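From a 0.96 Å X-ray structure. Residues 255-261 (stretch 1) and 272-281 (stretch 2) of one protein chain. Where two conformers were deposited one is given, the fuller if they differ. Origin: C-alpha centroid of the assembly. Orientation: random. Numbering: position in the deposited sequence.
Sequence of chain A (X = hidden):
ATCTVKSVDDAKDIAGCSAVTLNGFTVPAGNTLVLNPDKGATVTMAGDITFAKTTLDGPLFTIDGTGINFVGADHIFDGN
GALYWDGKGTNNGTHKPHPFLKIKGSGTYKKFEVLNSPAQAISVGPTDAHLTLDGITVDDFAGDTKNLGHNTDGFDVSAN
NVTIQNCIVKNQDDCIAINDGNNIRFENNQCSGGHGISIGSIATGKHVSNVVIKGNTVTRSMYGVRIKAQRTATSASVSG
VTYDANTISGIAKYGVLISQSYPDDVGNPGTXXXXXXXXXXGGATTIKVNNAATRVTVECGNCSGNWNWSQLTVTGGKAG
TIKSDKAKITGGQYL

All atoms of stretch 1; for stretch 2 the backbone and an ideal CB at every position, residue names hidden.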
# COMPACT_ATOMS: atom_id res chain seq x y z
N GLY A 255 9.91 14.71 3.65
CA GLY A 255 10.40 13.95 2.52
C GLY A 255 10.66 12.50 2.85
O GLY A 255 10.18 11.59 2.14
N VAL A 256 11.41 12.29 3.94
CA VAL A 256 11.68 11.00 4.51
C VAL A 256 11.41 11.09 5.99
O VAL A 256 11.93 11.96 6.67
CB VAL A 256 13.17 10.57 4.31
CG1 VAL A 256 13.49 9.24 4.98
CG2 VAL A 256 13.57 10.57 2.82
N LEU A 257 10.58 10.13 6.53
CA LEU A 257 10.40 10.00 7.97
C LEU A 257 10.55 8.53 8.33
O LEU A 257 9.77 7.69 7.91
CB LEU A 257 9.05 10.55 8.46
CG LEU A 257 8.78 10.37 9.98
CD1 LEU A 257 9.78 11.14 10.83
CD2 LEU A 257 7.36 10.79 10.31
N ILE A 258 11.63 8.24 9.07
CA ILE A 258 11.94 6.89 9.56
C ILE A 258 11.83 7.00 11.06
O ILE A 258 12.64 7.72 11.65
CB ILE A 258 13.29 6.42 9.04
CG1 ILE A 258 13.13 6.17 7.48
CG2 ILE A 258 13.74 5.14 9.74
CD1 ILE A 258 14.44 6.01 6.76
N SER A 259 10.83 6.34 11.66
CA SER A 259 10.54 6.62 13.05
C SER A 259 9.99 5.42 13.78
O SER A 259 9.14 4.68 13.30
CB SER A 259 9.51 7.75 13.13
OG SER A 259 9.07 7.91 14.50
N GLN A 260 10.51 5.24 15.01
CA GLN A 260 10.05 4.23 15.94
C GLN A 260 9.19 4.83 17.06
O GLN A 260 9.00 4.18 18.10
CB GLN A 260 11.27 3.45 16.48
CG GLN A 260 11.83 2.54 15.40
CD GLN A 260 13.23 2.03 15.69
OE1 GLN A 260 14.04 2.67 16.40
NE2 GLN A 260 13.58 0.88 15.13
N SER A 261 8.62 5.98 16.83
CA SER A 261 7.75 6.67 17.80
C SER A 261 6.26 6.57 17.46
O SER A 261 5.44 7.21 18.16
CB SER A 261 8.13 8.14 17.91
OG SER A 261 9.49 8.26 18.40
N UNK A 272 11.90 -2.04 20.36
CA UNK A 272 11.51 -3.41 20.11
C UNK A 272 11.23 -3.77 18.65
O UNK A 272 10.87 -4.93 18.40
CB UNK A 272 10.26 -3.72 20.94
N UNK A 273 11.40 -2.82 17.72
CA UNK A 273 11.16 -3.08 16.31
C UNK A 273 12.37 -2.61 15.49
O UNK A 273 12.29 -1.68 14.68
CB UNK A 273 9.88 -2.38 15.84
N UNK A 274 13.53 -3.23 15.72
CA UNK A 274 14.78 -2.72 15.12
C UNK A 274 14.67 -2.60 13.60
O UNK A 274 14.18 -3.47 12.90
CB UNK A 274 15.95 -3.64 15.48
N UNK A 275 15.27 -1.48 13.10
CA UNK A 275 15.41 -1.23 11.66
C UNK A 275 16.88 -1.45 11.29
O UNK A 275 17.77 -0.89 11.95
CB UNK A 275 14.95 0.18 11.29
N UNK A 276 17.12 -2.16 10.20
CA UNK A 276 18.51 -2.38 9.75
C UNK A 276 18.57 -2.34 8.22
O UNK A 276 17.62 -2.67 7.52
CB UNK A 276 19.05 -3.72 10.27
N UNK A 277 19.75 -1.94 7.77
CA UNK A 277 20.13 -2.05 6.33
C UNK A 277 19.12 -1.35 5.43
O UNK A 277 18.51 -1.97 4.55
CB UNK A 277 20.25 -3.52 5.91
N UNK A 278 19.01 -0.02 5.62
CA UNK A 278 18.10 0.82 4.83
C UNK A 278 18.98 1.72 3.92
O UNK A 278 19.75 2.54 4.44
CB UNK A 278 17.19 1.65 5.73
N UNK A 279 18.86 1.56 2.60
CA UNK A 279 19.75 2.21 1.64
C UNK A 279 18.94 3.02 0.63
O UNK A 279 17.83 2.62 0.23
CB UNK A 279 20.62 1.17 0.92
N UNK A 280 19.57 4.09 0.13
CA UNK A 280 19.12 4.82 -1.08
C UNK A 280 20.31 4.70 -2.07
O UNK A 280 21.28 5.46 -1.97
CB UNK A 280 18.76 6.28 -0.78
N UNK A 281 20.20 3.70 -2.97
CA UNK A 281 21.28 3.37 -3.93
C UNK A 281 20.66 3.15 -5.30
O UNK A 281 19.46 3.14 -5.48
CB UNK A 281 22.06 2.13 -3.49

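The two segments run roughly antiparallel, at 146° between the strand directions, and their axes come no closer than 10.3 Å.

At position 272 the ideal CB has nothing of stretch 1 within reach, and phi/psi of -97/2 admits many residues; it is Gly272, which makes no contact here.

Position 273 points its CB toward stretch 1, 5.0 Å from Gln260 NE2, yet its visible asset is the carbonyl, 2.9 Å from O to Gln260 NE2. Since the backbone supplies the acceptor, the side chain can be small and need not be polar. Ala273 fits: its O accepts a hydrogen bond from Gln260 NE2, weak because the N-H...acceptor angle is only 130°.

Position 274 turns its CB away, and phi/psi of -55/140 would suit proline among many others. Pro274 is found, its CA 3.8 Å from Gln260 NE2.

Position 275 has its CB pointing toward stretch 1, with Gln260 NE2 at 4.1 Å and Ile258 CG2 at 5.3 Å, and beyond it lies a space bordered by the Ile258 methyl, the aliphatic part of Gln260 and the carbonyl of Ser259. A large apolar group, whether leucine, methionine or an aromatic, could use this space. The residue is Phe275, chi1 -61° (m). Gln260 CG sits over one face of its ring, 3.9 Å from the ring centroid in a CH-pi contact. Near the ring plane, at the edge, Ile258 CG2 approaches CD2 of Phe275 to 3.6 Å and Ser259 O approaches CZ of Phe275 to 3.8 Å.

Positions 276 and 277 have CB atoms out of reach of stretch 1, which therefore sets no demand on them. Phi/psi of 56/63 at 277 is left-handed, a region where glycine, asparagine and aspartate are comparatively common. They are Ser276 and Asp277.

At 278 the CB again points toward stretch 1, 5.3 Å from Ile258 CD1, and a modest apolar group would suffice; the extended backbone favors a beta-branched one, though alanine or leucine is conceivable. Val278, chi1 t, brings CG1 to 4.3 Å from Ile258 CD1.

Position 279 is out of reach, leaving the choice open; it is Asn279.

Position 280 faces stretch 1, but no atom there lies close to its CB. Only a long side chain could span the gap, preferably an apolar one to meet valine. Phe280, chi1 -69° (m), does so, with CZ 4.1 Å from Val256 CG2.

Position 281 is out of reach and holds Thr281.

Stretch 2, residues 272-281: GAPFSDVNFT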
# COMPACT_ATOMS: atom_id res chain seq x y z
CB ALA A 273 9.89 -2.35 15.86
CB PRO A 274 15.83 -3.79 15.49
CG PRO A 274 15.02 -4.97 15.99
CD PRO A 274 13.79 -4.36 16.63
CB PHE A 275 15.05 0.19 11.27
CG PHE A 275 13.63 0.63 11.53
CD1 PHE A 275 12.61 -0.26 11.85
CD2 PHE A 275 13.36 1.99 11.48
CE1 PHE A 275 11.31 0.22 12.12
CE2 PHE A 275 12.07 2.49 11.71
CZ PHE A 275 11.05 1.59 12.03
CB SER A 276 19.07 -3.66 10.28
OG SER A 276 18.32 -4.75 9.95
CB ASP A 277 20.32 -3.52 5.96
CG ASP A 277 21.38 -4.16 6.77
OD1 ASP A 277 22.16 -3.50 7.51
OD2 ASP A 277 21.47 -5.42 6.60
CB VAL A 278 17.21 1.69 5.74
CG1 VAL A 278 16.35 2.61 4.89
CG2 VAL A 278 16.37 0.78 6.63
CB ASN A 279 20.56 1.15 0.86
CG ASN A 279 21.72 0.58 1.61
OD1 ASN A 279 22.01 0.89 2.75
ND2 ASN A 279 22.59 -0.20 0.90
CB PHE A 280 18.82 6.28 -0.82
CG PHE A 280 17.58 6.54 0.04
CD1 PHE A 280 17.62 6.45 1.41
CD2 PHE A 280 16.37 6.90 -0.60
CE1 PHE A 280 16.49 6.74 2.19
CE2 PHE A 280 15.25 7.18 0.19
CZ PHE A 280 15.31 7.10 1.56
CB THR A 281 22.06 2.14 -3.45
OG1 THR A 281 21.11 1.08 -3.23
CG2 THR A 281 22.84 2.42 -2.17
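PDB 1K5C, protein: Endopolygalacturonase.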